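Local atomic coordinates of small ribosomal subunit protein uS8 (Aquifex aeolicus, PDB entry 3RF2), a protein that binds directly to the central domain of 16S rRNA and probably helps coordinate assembly of the platform of the 30S ribosomal subunit. Residues A13-I18 with T111-V116; L40-F45 with D151-R156; E58-K63 with P93-L98. All coordinates share one frame; numbering follows the deposited sequence.

Contact 1. Residues A13-I18 with T111-V116; sequences AIKNAI and TNIVKV. With SO4 (sulfate ion), chain D.
Lys15 reaches from its helix to Asn112 and Ile113 and touches them in two different ways. Its ammonium gives a hydrogen bond to the amide oxygen, Lys15 NZ to Asn112 OD1 at 3.1 Å, arriving in the carbonyl plane on a lone pair with a C=O...N angle of 142°. Further back, Lys15 CG lies 3.8 Å from Ile113 CG2, and Lys15 CD also passes the backbone Ile113 O at 3.6 Å. A bend at chi3 (71°) turns the last part of the lysine from this contact to the amide. The other end of that amide holds a sulfate, probably from the crystallisation liquor, by a nearly straight bond of 3.0 Å from Asn112 ND2 to O1 (169°). Lys15 NZ adds a weak bond of 3.2 Å to the same sulfate O1, which closes a small ring of ammonium, amide and anion. Asn112 OD1 has a second donor close by, the backbone Ile113 N at 2.8 Å. This bond is bent and its donor is tilted out of the carbonyl plane in which Lys15 NZ lies; gripped by both, the amide is probably limited in its rotation. Thr111 and Asn112 both face Trp168 across the strand pairing, a classic beta bulge, at the point where the chain enters strand 113-115 of the antiparallel sheet that includes strand 161-167. At this bulge the CB of Asn112 is directed away from the helix, yet the amide at the end of the side chain meets Lys15. Beyond this polar edge, Ile113 points toward helix 6-19, with its CG1 anti to the backbone N, and packs against Phe11 of that helix and Val167 of the neighbouring strand.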
loop_
_atom_site.group_PDB
_atom_site.type_symbol
_atom_site.label_atom_id
_atom_site.label_comp_id
_atom_site.label_asym_id
_atom_site.label_seq_id
_atom_site.Cartn_x
_atom_site.Cartn_y
_atom_site.Cartn_z
ATOM N N ALA A 13 6.105 1.432 6.761
ATOM C CA ALA A 13 5.139 0.831 7.678
ATOM C C ALA A 13 4.775 -0.604 7.249
ATOM O O ALA A 13 4.804 -1.549 8.050
ATOM C CB ALA A 13 3.882 1.696 7.756
ATOM N N ILE A 14 4.430 -0.761 5.976
ATOM C CA ILE A 14 4.005 -2.055 5.486
ATOM C C ILE A 14 5.112 -3.064 5.757
ATOM O O ILE A 14 4.869 -4.130 6.331
ATOM C CB ILE A 14 3.685 -2.004 3.988
ATOM C CG1 ILE A 14 2.314 -1.361 3.778
ATOM C CG2 ILE A 14 3.688 -3.397 3.392
ATOM C CD1 ILE A 14 2.027 -1.029 2.323
ATOM N N LYS A 15 6.334 -2.706 5.374
ATOM C CA LYS A 15 7.469 -3.607 5.526
ATOM C C LYS A 15 7.706 -3.989 6.987
ATOM O O LYS A 15 7.993 -5.143 7.293
ATOM C CB LYS A 15 8.741 -3.003 4.908
ATOM C CG LYS A 15 8.830 -3.180 3.385
ATOM C CD LYS A 15 9.814 -2.183 2.735
ATOM C CE LYS A 15 11.278 -2.511 3.062
ATOM N NZ LYS A 15 12.248 -1.752 2.212
ATOM N N ASN A 16 7.611 -3.020 7.885
ATOM C CA ASN A 16 7.874 -3.299 9.293
ATOM C C ASN A 16 6.832 -4.223 9.899
ATOM O O ASN A 16 7.161 -5.141 10.646
ATOM C CB ASN A 16 7.965 -2.007 10.091
ATOM C CG ASN A 16 9.282 -1.303 9.882
ATOM O OD1 ASN A 16 10.277 -1.937 9.518
ATOM N ND2 ASN A 16 9.299 0.011 10.109
ATOM N N ALA A 17 5.572 -3.970 9.560
ATOM C CA ALA A 17 4.483 -4.796 10.041
ATOM C C ALA A 17 4.703 -6.219 9.553
ATOM O O ALA A 17 4.535 -7.182 10.301
ATOM C CB ALA A 17 3.148 -4.243 9.568
ATOM N N ILE A 18 5.113 -6.355 8.301
ATOM C CA ILE A 18 5.436 -7.673 7.772
ATOM C C ILE A 18 6.542 -8.338 8.581
ATOM O O ILE A 18 6.462 -9.517 8.921
ATOM C CB ILE A 18 5.847 -7.615 6.297
ATOM C CG1 ILE A 18 4.626 -7.341 5.417
ATOM C CG2 ILE A 18 6.477 -8.935 5.869
ATOM C CD1 ILE A 18 4.968 -7.121 3.961
ATOM N N THR A 111 8.140 -9.594 -0.908
ATOM C CA THR A 111 9.549 -9.737 -0.573
ATOM C C THR A 111 10.137 -8.353 -0.327
ATOM O O THR A 111 10.875 -8.150 0.635
ATOM C CB THR A 111 10.325 -10.461 -1.660
ATOM O OG1 THR A 111 9.862 -11.819 -1.734
ATOM C CG2 THR A 111 11.834 -10.430 -1.349
ATOM N N ASN A 112 9.774 -7.394 -1.178
ATOM C CA ASN A 112 10.222 -6.027 -0.992
ATOM C C ASN A 112 9.357 -5.069 -1.766
ATOM O O ASN A 112 8.699 -5.438 -2.735
ATOM C CB ASN A 112 11.691 -5.867 -1.439
ATOM C CG ASN A 112 12.441 -4.796 -0.642
ATOM O OD1 ASN A 112 11.844 -3.894 -0.046
ATOM N ND2 ASN A 112 13.760 -4.899 -0.635
ATOM N N ILE A 113 9.376 -3.820 -1.339
ATOM C CA ILE A 113 8.607 -2.790 -1.995
ATOM C C ILE A 113 9.354 -1.486 -1.809
ATOM O O ILE A 113 9.637 -1.090 -0.691
ATOM C CB ILE A 113 7.168 -2.725 -1.440
ATOM C CG1 ILE A 113 6.393 -1.568 -2.065
ATOM C CG2 ILE A 113 7.153 -2.616 0.059
ATOM C CD1 ILE A 113 4.904 -1.695 -1.861
ATOM N N VAL A 114 9.696 -0.837 -2.914
ATOM C CA VAL A 114 10.618 0.286 -2.881
ATOM C C VAL A 114 10.129 1.417 -3.768
ATOM O O VAL A 114 9.700 1.193 -4.906
ATOM C CB VAL A 114 12.010 -0.128 -3.365
ATOM C CG1 VAL A 114 12.567 -1.233 -2.488
ATOM C CG2 VAL A 114 11.927 -0.596 -4.780
ATOM N N LYS A 115 10.199 2.636 -3.235
ATOM C CA LYS A 115 9.811 3.828 -3.974
ATOM C C LYS A 115 10.844 4.086 -5.081
ATOM O O LYS A 115 12.035 3.960 -4.866
ATOM C CB LYS A 115 9.706 5.022 -3.023
ATOM C CG LYS A 115 9.146 6.301 -3.659
ATOM C CD LYS A 115 7.667 6.481 -3.345
ATOM C CE LYS A 115 6.964 7.328 -4.378
ATOM N NZ LYS A 115 7.388 8.759 -4.308
ATOM N N VAL A 116 10.360 4.448 -6.259
ATOM C CA VAL A 116 11.231 4.788 -7.370
ATOM C C VAL A 116 11.262 6.302 -7.524
ATOM O O VAL A 116 12.171 6.964 -7.035
ATOM C CB VAL A 116 10.753 4.136 -8.674
ATOM C CG1 VAL A 116 11.571 4.626 -9.848
ATOM C CG2 VAL A 116 10.819 2.623 -8.562
HETATM S S SO4 D . 15.911 -3.167 2.132
HETATM O O1 SO4 D . 15.060 -2.811 1.001
HETATM O O2 SO4 D . 16.504 -1.957 2.693
HETATM O O3 SO4 D . 16.946 -4.093 1.675
HETATM O O4 SO4 D . 15.098 -3.776 3.177
#

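Contact 2. Residues L40-F45 with D151-R156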
loop_
_atom_site.group_PDB
_atom_site.type_symbol
_atom_site.label_atom_id
_atom_site.label_comp_id
_atom_site.label_asym_id
_atom_site.label_seq_id
_atom_site.Cartn_x
_atom_site.Cartn_y
_atom_site.Cartn_z
ATOM N N LEU A 40 -1.971 -3.451 -5.418
ATOM C CA LEU A 40 -1.333 -4.459 -4.580
ATOM C C LEU A 40 -2.295 -5.624 -4.280
ATOM O O LEU A 40 -1.893 -6.790 -4.286
ATOM C CB LEU A 40 -0.819 -3.829 -3.280
ATOM C CG LEU A 40 0.407 -2.909 -3.334
ATOM C CD1 LEU A 40 0.737 -2.398 -1.950
ATOM C CD2 LEU A 40 1.601 -3.661 -3.893
ATOM N N LYS A 41 -3.556 -5.296 -4.029
ATOM C CA LYS A 41 -4.591 -6.304 -3.779
ATOM C C LYS A 41 -4.878 -7.136 -5.029
ATOM O O LYS A 41 -4.957 -8.366 -4.988
ATOM C CB LYS A 41 -5.883 -5.633 -3.344
ATOM C CG LYS A 41 -6.979 -6.629 -2.941
ATOM C CD LYS A 41 -8.294 -5.898 -2.838
ATOM C CE LYS A 41 -9.414 -6.818 -2.362
ATOM N NZ LYS A 41 -10.631 -6.019 -2.021
ATOM N N LYS A 42 -5.034 -6.440 -6.147
ATOM C CA LYS A 42 -5.288 -7.081 -7.420
ATOM C C LYS A 42 -4.156 -8.042 -7.803
ATOM O O LYS A 42 -4.406 -9.079 -8.407
ATOM C CB LYS A 42 -5.474 -6.010 -8.499
ATOM C CG LYS A 42 -5.723 -6.568 -9.888
ATOM C CD LYS A 42 -5.764 -5.466 -10.946
ATOM C CE LYS A 42 -5.783 -6.057 -12.351
ATOM N NZ LYS A 42 -4.594 -6.929 -12.580
ATOM N N GLU A 43 -2.913 -7.700 -7.459
ATOM C CA GLU A 43 -1.778 -8.546 -7.821
ATOM C C GLU A 43 -1.475 -9.633 -6.805
ATOM O O GLU A 43 -0.618 -10.480 -7.038
ATOM C CB GLU A 43 -0.523 -7.700 -8.041
ATOM C CG GLU A 43 -0.648 -6.774 -9.223
ATOM C CD GLU A 43 -0.797 -7.534 -10.512
ATOM O OE1 GLU A 43 0.002 -8.477 -10.726
ATOM O OE2 GLU A 43 -1.720 -7.198 -11.294
ATOM N N GLY A 44 -2.155 -9.593 -5.667
ATOM C CA GLY A 44 -1.981 -10.618 -4.656
ATOM C C GLY A 44 -0.865 -10.351 -3.667
ATOM O O GLY A 44 -0.407 -11.261 -2.979
ATOM N N PHE A 45 -0.423 -9.099 -3.588
ATOM C CA PHE A 45 0.655 -8.732 -2.693
ATOM C C PHE A 45 0.143 -8.418 -1.292
ATOM O O PHE A 45 0.890 -8.534 -0.327
ATOM C CB PHE A 45 1.456 -7.557 -3.264
ATOM C CG PHE A 45 2.430 -7.961 -4.340
ATOM C CD1 PHE A 45 3.573 -8.663 -4.017
ATOM C CD2 PHE A 45 2.204 -7.633 -5.659
ATOM C CE1 PHE A 45 4.471 -9.036 -4.988
ATOM C CE2 PHE A 45 3.102 -8.014 -6.650
ATOM C CZ PHE A 45 4.238 -8.716 -6.312
ATOM N N ASP A 151 3.078 -2.335 -14.654
ATOM C CA ASP A 151 3.839 -2.142 -15.868
ATOM C C ASP A 151 3.204 -2.987 -16.957
ATOM O O ASP A 151 3.013 -2.528 -18.073
ATOM C CB ASP A 151 5.315 -2.503 -15.666
ATOM C CG ASP A 151 5.496 -3.903 -15.074
ATOM O OD1 ASP A 151 5.031 -4.137 -13.941
ATOM O OD2 ASP A 151 6.099 -4.757 -15.741
ATOM N N HIS A 152 2.840 -4.215 -16.617
ATOM C CA HIS A 152 2.189 -5.089 -17.581
ATOM C C HIS A 152 0.976 -4.411 -18.215
ATOM O O HIS A 152 0.792 -4.453 -19.431
ATOM C CB HIS A 152 1.797 -6.426 -16.940
ATOM C CG HIS A 152 1.099 -7.360 -17.878
ATOM N ND1 HIS A 152 -0.267 -7.337 -18.079
ATOM C CD2 HIS A 152 1.575 -8.339 -18.688
ATOM C CE1 HIS A 152 -0.600 -8.258 -18.964
ATOM N NE2 HIS A 152 0.504 -8.881 -19.350
ATOM N N GLU A 153 0.148 -3.775 -17.399
ATOM C CA GLU A 153 -1.049 -3.134 -17.935
ATOM C C GLU A 153 -0.708 -1.874 -18.725
ATOM O O GLU A 153 -1.277 -1.633 -19.791
ATOM C CB GLU A 153 -2.060 -2.850 -16.822
ATOM C CG GLU A 153 -2.611 -4.125 -16.205
ATOM C CD GLU A 153 -3.372 -3.893 -14.913
ATOM O OE1 GLU A 153 -3.030 -2.947 -14.159
ATOM O OE2 GLU A 153 -4.318 -4.671 -14.654
ATOM N N ALA A 154 0.223 -1.076 -18.214
ATOM C CA ALA A 154 0.656 0.113 -18.940
ATOM C C ALA A 154 1.114 -0.285 -20.339
ATOM O O ALA A 154 0.732 0.349 -21.321
ATOM C CB ALA A 154 1.767 0.839 -18.193
ATOM N N ARG A 155 1.917 -1.344 -20.433
ATOM C CA ARG A 155 2.376 -1.821 -21.738
ATOM C C ARG A 155 1.197 -2.217 -22.618
ATOM O O ARG A 155 1.100 -1.791 -23.773
ATOM C CB ARG A 155 3.358 -2.994 -21.610
ATOM C CG ARG A 155 4.818 -2.576 -21.432
ATOM C CD ARG A 155 5.737 -3.783 -21.344
ATOM N NE ARG A 155 6.733 -3.594 -20.303
ATOM C CZ ARG A 155 6.654 -4.121 -19.085
ATOM N NH1 ARG A 155 5.627 -4.899 -18.750
ATOM N NH2 ARG A 155 7.613 -3.872 -18.200
ATOM N N ARG A 156 0.300 -3.032 -22.069
ATOM C CA ARG A 156 -0.851 -3.510 -22.821
ATOM C C ARG A 156 -1.646 -2.328 -23.348
ATOM O O ARG A 156 -2.134 -2.347 -24.477
ATOM C CB ARG A 156 -1.738 -4.402 -21.949
ATOM C CG ARG A 156 -2.925 -5.009 -22.693
ATOM C CD ARG A 156 -3.834 -5.832 -21.780
ATOM N NE ARG A 156 -4.830 -5.019 -21.088
ATOM C CZ ARG A 156 -4.843 -4.798 -19.776
ATOM N NH1 ARG A 156 -3.906 -5.330 -18.997
ATOM N NH2 ARG A 156 -5.800 -4.048 -19.241
#
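The ends of the Lys42 and Glu153 side chains approach from opposite directions and join two helices by a salt bridge. Lys42 NZ and Glu153 OE2 are 3.1 Å apart, but the hydrogen bond is weak, and Lys42 CE lies equally near that oxygen, so the ammonium is not squarely directed at it. The lysine is straight up to its final torsion, where chi4 of -58° turns NZ aside. Lys42 NZ gives a second weak bond, 3.2 Å to Glu43 OE2, within a salt bridge; Glu43 OE2 and Glu153 OE2, 4.9 Å apart, thus share one positive charge in a network. Glu153 OE1 has a hydrogen-bond partner of its own, and Glu153 N is bonded to Thr150 OG1. An alanine in place of Glu153 would probably leave Lys42 with Glu43 as its remaining acidic mate here and set the ammonium freer to swing into solvent. Asp151 is better supplied: Arg155 NH1 and NH2 both reach its OD2, each at 3.0 Å, while Asp151 OD1 accepts from Ala140 N. Arg155 NH2 also serves Met130 O, and its guanidinium forms a cation-pi contact with Tyr132. Backbone groups at the end of helix 31-43 are met by a Schellman motif, with Phe45 N bonded to Leu40 O and Gly44 N to Lys41 O, Gly44 taking the positive phi. The bridge lies at the surface, while inward of it Leu40 and Phe45 from one segment and Asp151 and Ala154 from the other pack on strand 139-144.

Contact 3. Residues E58-K63 with P93-L98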
loop_
_atom_site.group_PDB
_atom_site.type_symbol
_atom_site.label_atom_id
_atom_site.label_comp_id
_atom_site.label_asym_id
_atom_site.label_seq_id
_atom_site.Cartn_x
_atom_site.Cartn_y
_atom_site.Cartn_z
ATOM N N GLU A 58 -16.157 3.783 13.418
ATOM C CA GLU A 58 -16.683 3.588 14.774
ATOM C C GLU A 58 -16.424 2.174 15.274
ATOM O O GLU A 58 -15.783 1.965 16.311
ATOM C CB GLU A 58 -18.199 3.809 14.802
ATOM C CG GLU A 58 -18.684 5.099 14.175
ATOM C CD GLU A 58 -18.339 6.306 14.999
ATOM O OE1 GLU A 58 -17.912 6.130 16.159
ATOM O OE2 GLU A 58 -18.492 7.432 14.487
ATOM N N GLU A 59 -16.967 1.207 14.539
ATOM C CA GLU A 59 -16.761 -0.198 14.842
ATOM C C GLU A 59 -15.325 -0.436 15.286
ATOM O O GLU A 59 -15.084 -0.921 16.403
ATOM C CB GLU A 59 -17.090 -1.050 13.617
ATOM C CG GLU A 59 -18.536 -0.951 13.150
ATOM C CD GLU A 59 -18.863 -1.923 12.016
ATOM O OE1 GLU A 59 -18.006 -2.782 11.681
ATOM O OE2 GLU A 59 -19.983 -1.825 11.463
ATOM N N GLU A 60 -14.385 -0.057 14.414
ATOM C CA GLU A 60 -12.962 -0.328 14.601
ATOM C C GLU A 60 -12.399 0.238 15.889
ATOM O O GLU A 60 -11.736 -0.446 16.663
ATOM C CB GLU A 60 -12.172 0.254 13.433
ATOM C CG GLU A 60 -10.774 -0.288 13.318
ATOM C CD GLU A 60 -10.767 -1.684 12.751
ATOM O OE1 GLU A 60 -11.753 -2.042 12.069
ATOM O OE2 GLU A 60 -9.788 -2.422 12.992
ATOM N N TYR A 61 -12.643 1.518 16.097
ATOM C CA TYR A 61 -12.167 2.196 17.298
ATOM C C TYR A 61 -12.642 1.460 18.573
ATOM O O TYR A 61 -11.860 1.197 19.486
ATOM C CB TYR A 61 -12.642 3.647 17.284
ATOM C CG TYR A 61 -11.966 4.515 18.302
ATOM C CD1 TYR A 61 -10.848 5.277 17.963
ATOM C CD2 TYR A 61 -12.438 4.579 19.603
ATOM C CE1 TYR A 61 -10.222 6.078 18.904
ATOM C CE2 TYR A 61 -11.819 5.379 20.553
ATOM C CZ TYR A 61 -10.717 6.124 20.199
ATOM O OH TYR A 61 -10.110 6.918 21.145
ATOM N N LYS A 62 -13.918 1.105 18.626
ATOM C CA LYS A 62 -14.442 0.360 19.773
ATOM C C LYS A 62 -13.652 -0.920 20.027
ATOM O O LYS A 62 -13.189 -1.163 21.147
ATOM C CB LYS A 62 -15.912 0.028 19.561
ATOM C CG LYS A 62 -16.771 1.253 19.321
ATOM C CD LYS A 62 -18.249 0.927 19.430
ATOM C CE LYS A 62 -18.698 -0.005 18.324
ATOM N NZ LYS A 62 -20.165 -0.214 18.406
ATOM N N LYS A 63 -13.494 -1.725 18.973
ATOM C CA LYS A 63 -12.791 -2.994 19.060
ATOM C C LYS A 63 -11.401 -2.852 19.658
ATOM O O LYS A 63 -11.135 -3.382 20.737
ATOM C CB LYS A 63 -12.716 -3.652 17.684
ATOM C CG LYS A 63 -14.074 -3.993 17.098
ATOM C CD LYS A 63 -14.084 -3.945 15.576
ATOM C CE LYS A 63 -13.320 -5.096 14.954
ATOM N NZ LYS A 63 -13.562 -5.137 13.489
ATOM N N PRO A 93 -8.667 6.768 8.090
ATOM C CA PRO A 93 -7.629 5.736 8.183
ATOM C C PRO A 93 -7.892 4.566 7.244
ATOM O O PRO A 93 -9.037 4.172 7.031
ATOM C CB PRO A 93 -7.715 5.263 9.640
ATOM C CG PRO A 93 -8.724 6.170 10.322
ATOM C CD PRO A 93 -9.589 6.716 9.236
ATOM N N ILE A 94 -6.824 4.033 6.666
ATOM C CA ILE A 94 -6.927 2.818 5.895
ATOM C C ILE A 94 -6.375 1.646 6.698
ATOM O O ILE A 94 -5.314 1.741 7.319
ATOM C CB ILE A 94 -6.210 2.931 4.574
ATOM C CG1 ILE A 94 -7.013 3.819 3.623
ATOM C CG2 ILE A 94 -6.042 1.567 3.966
ATOM C CD1 ILE A 94 -6.262 4.154 2.345
ATOM N N LYS A 95 -7.145 0.563 6.720
ATOM C CA LYS A 95 -6.735 -0.661 7.364
ATOM C C LYS A 95 -6.212 -1.539 6.243
ATOM O O LYS A 95 -6.913 -1.790 5.264
ATOM C CB LYS A 95 -7.924 -1.331 8.073
ATOM C CG LYS A 95 -7.548 -2.561 8.904
ATOM C CD LYS A 95 -8.748 -3.181 9.599
ATOM C CE LYS A 95 -8.323 -4.316 10.510
ATOM N NZ LYS A 95 -9.477 -4.915 11.266
ATOM N N ILE A 96 -4.970 -1.977 6.364
ATOM C CA ILE A 96 -4.406 -2.875 5.364
ATOM C C ILE A 96 -4.245 -4.281 5.918
ATOM O O ILE A 96 -3.612 -4.460 6.954
ATOM C CB ILE A 96 -3.032 -2.393 4.866
ATOM C CG1 ILE A 96 -3.179 -1.069 4.101
ATOM C CG2 ILE A 96 -2.397 -3.492 3.992
ATOM C CD1 ILE A 96 -1.913 -0.254 4.002
ATOM N N TYR A 97 -4.803 -5.273 5.221
ATOM C CA TYR A 97 -4.670 -6.665 5.627
ATOM C C TYR A 97 -3.528 -7.333 4.878
ATOM O O TYR A 97 -3.535 -7.389 3.646
ATOM C CB TYR A 97 -5.970 -7.429 5.354
ATOM C CG TYR A 97 -7.146 -6.980 6.201
ATOM C CD1 TYR A 97 -7.464 -7.633 7.387
ATOM C CD2 TYR A 97 -7.942 -5.917 5.807
ATOM C CE1 TYR A 97 -8.544 -7.226 8.164
ATOM C CE2 TYR A 97 -9.015 -5.510 6.568
ATOM C CZ TYR A 97 -9.311 -6.164 7.745
ATOM O OH TYR A 97 -10.387 -5.753 8.498
ATOM N N LEU A 98 -2.550 -7.846 5.614
ATOM C CA LEU A 98 -1.340 -8.380 4.988
ATOM C C LEU A 98 -1.516 -9.824 4.581
ATOM O O LEU A 98 -2.283 -10.566 5.192
ATOM C CB LEU A 98 -0.144 -8.251 5.919
ATOM C CG LEU A 98 0.200 -6.836 6.367
ATOM C CD1 LEU A 98 1.135 -6.867 7.556
ATOM C CD2 LEU A 98 0.810 -6.038 5.208
HETATM O O HOH W 1 -12.105 -4.170 10.628
#
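Lys95 meets Glu60 along the outer half of its side chain, in the direction its CB already takes from strand 93-98 toward helix 54-69. CG lies anti to the backbone N (chi1 -174°) and every later torsion is near 180°, which carries the extended chain straight out to put CD, CE and NZ beside Glu60 OE2. The first atom to come near the glutamate is Lys95 CD, 3.6 Å from Glu60 OE2; CE follows at 3.4 Å from the same oxygen, and NZ ends the approach with a salt bridge at 3.0 Å, donated to the syn lone pair of Glu60 OE2. Glu60 turns its carboxylate into place through a bend at chi2 (76°), and the two side chains cross at a slant. Lys95 NZ has two further acceptors: Tyr97 OH, two residues along its own strand, at 3.0 Å, and a water at 2.8 Å. With three acceptors in hand, this buried ammonium is well satisfied. The same water donates to Glu60 OE1 at 2.6 Å and so links the second carboxylate oxygen to the lysine. Lys63, one helical turn on from Glu60, adds a long salt bridge of 3.9 Å from its NZ to Glu60 OE1, a charge that would help keep the glutamate ionised. Most of helix 54-69, including Glu60, falls in residues 59-93, a region not found in other S8 sequences; the bridge joins it to Lys95, just past the region's end. Strand 93-98 is the middle one of a three-stranded antiparallel sheet, between 24-28 and 46-51. Lys95 packs against Tyr26, Glu50 and Leu52, with a cation-pi contact to Phe24, whereas its neighbours Ile94 and Ile96 pack against Leu37 of helix 31-43.

How the contacts relate
Contact 3 is buried, contact 1 partly so, and contact 2 lies on the surface. Their chemistry differs with place: in contact 3 one carboxylate serves two lysines in a water-linked network, contact 1 mixes aliphatic packing with an amide and an anion, and contact 2 relies on a salt bridge whose hydrogen bond is weak. Contacts 1 and 3 meet where Ala17 and Ile18 pack on Leu98, so strand 93-98 touches both helix 6-19 and helix 54-69. Contacts 1 and 2 touch through Ile113 CD1 and Leu40 CD1, 4.2 Å apart. Contacts 2 and 3 do not touch and lie on opposite sides of the chain's centre, their own centres about 26 Å apart.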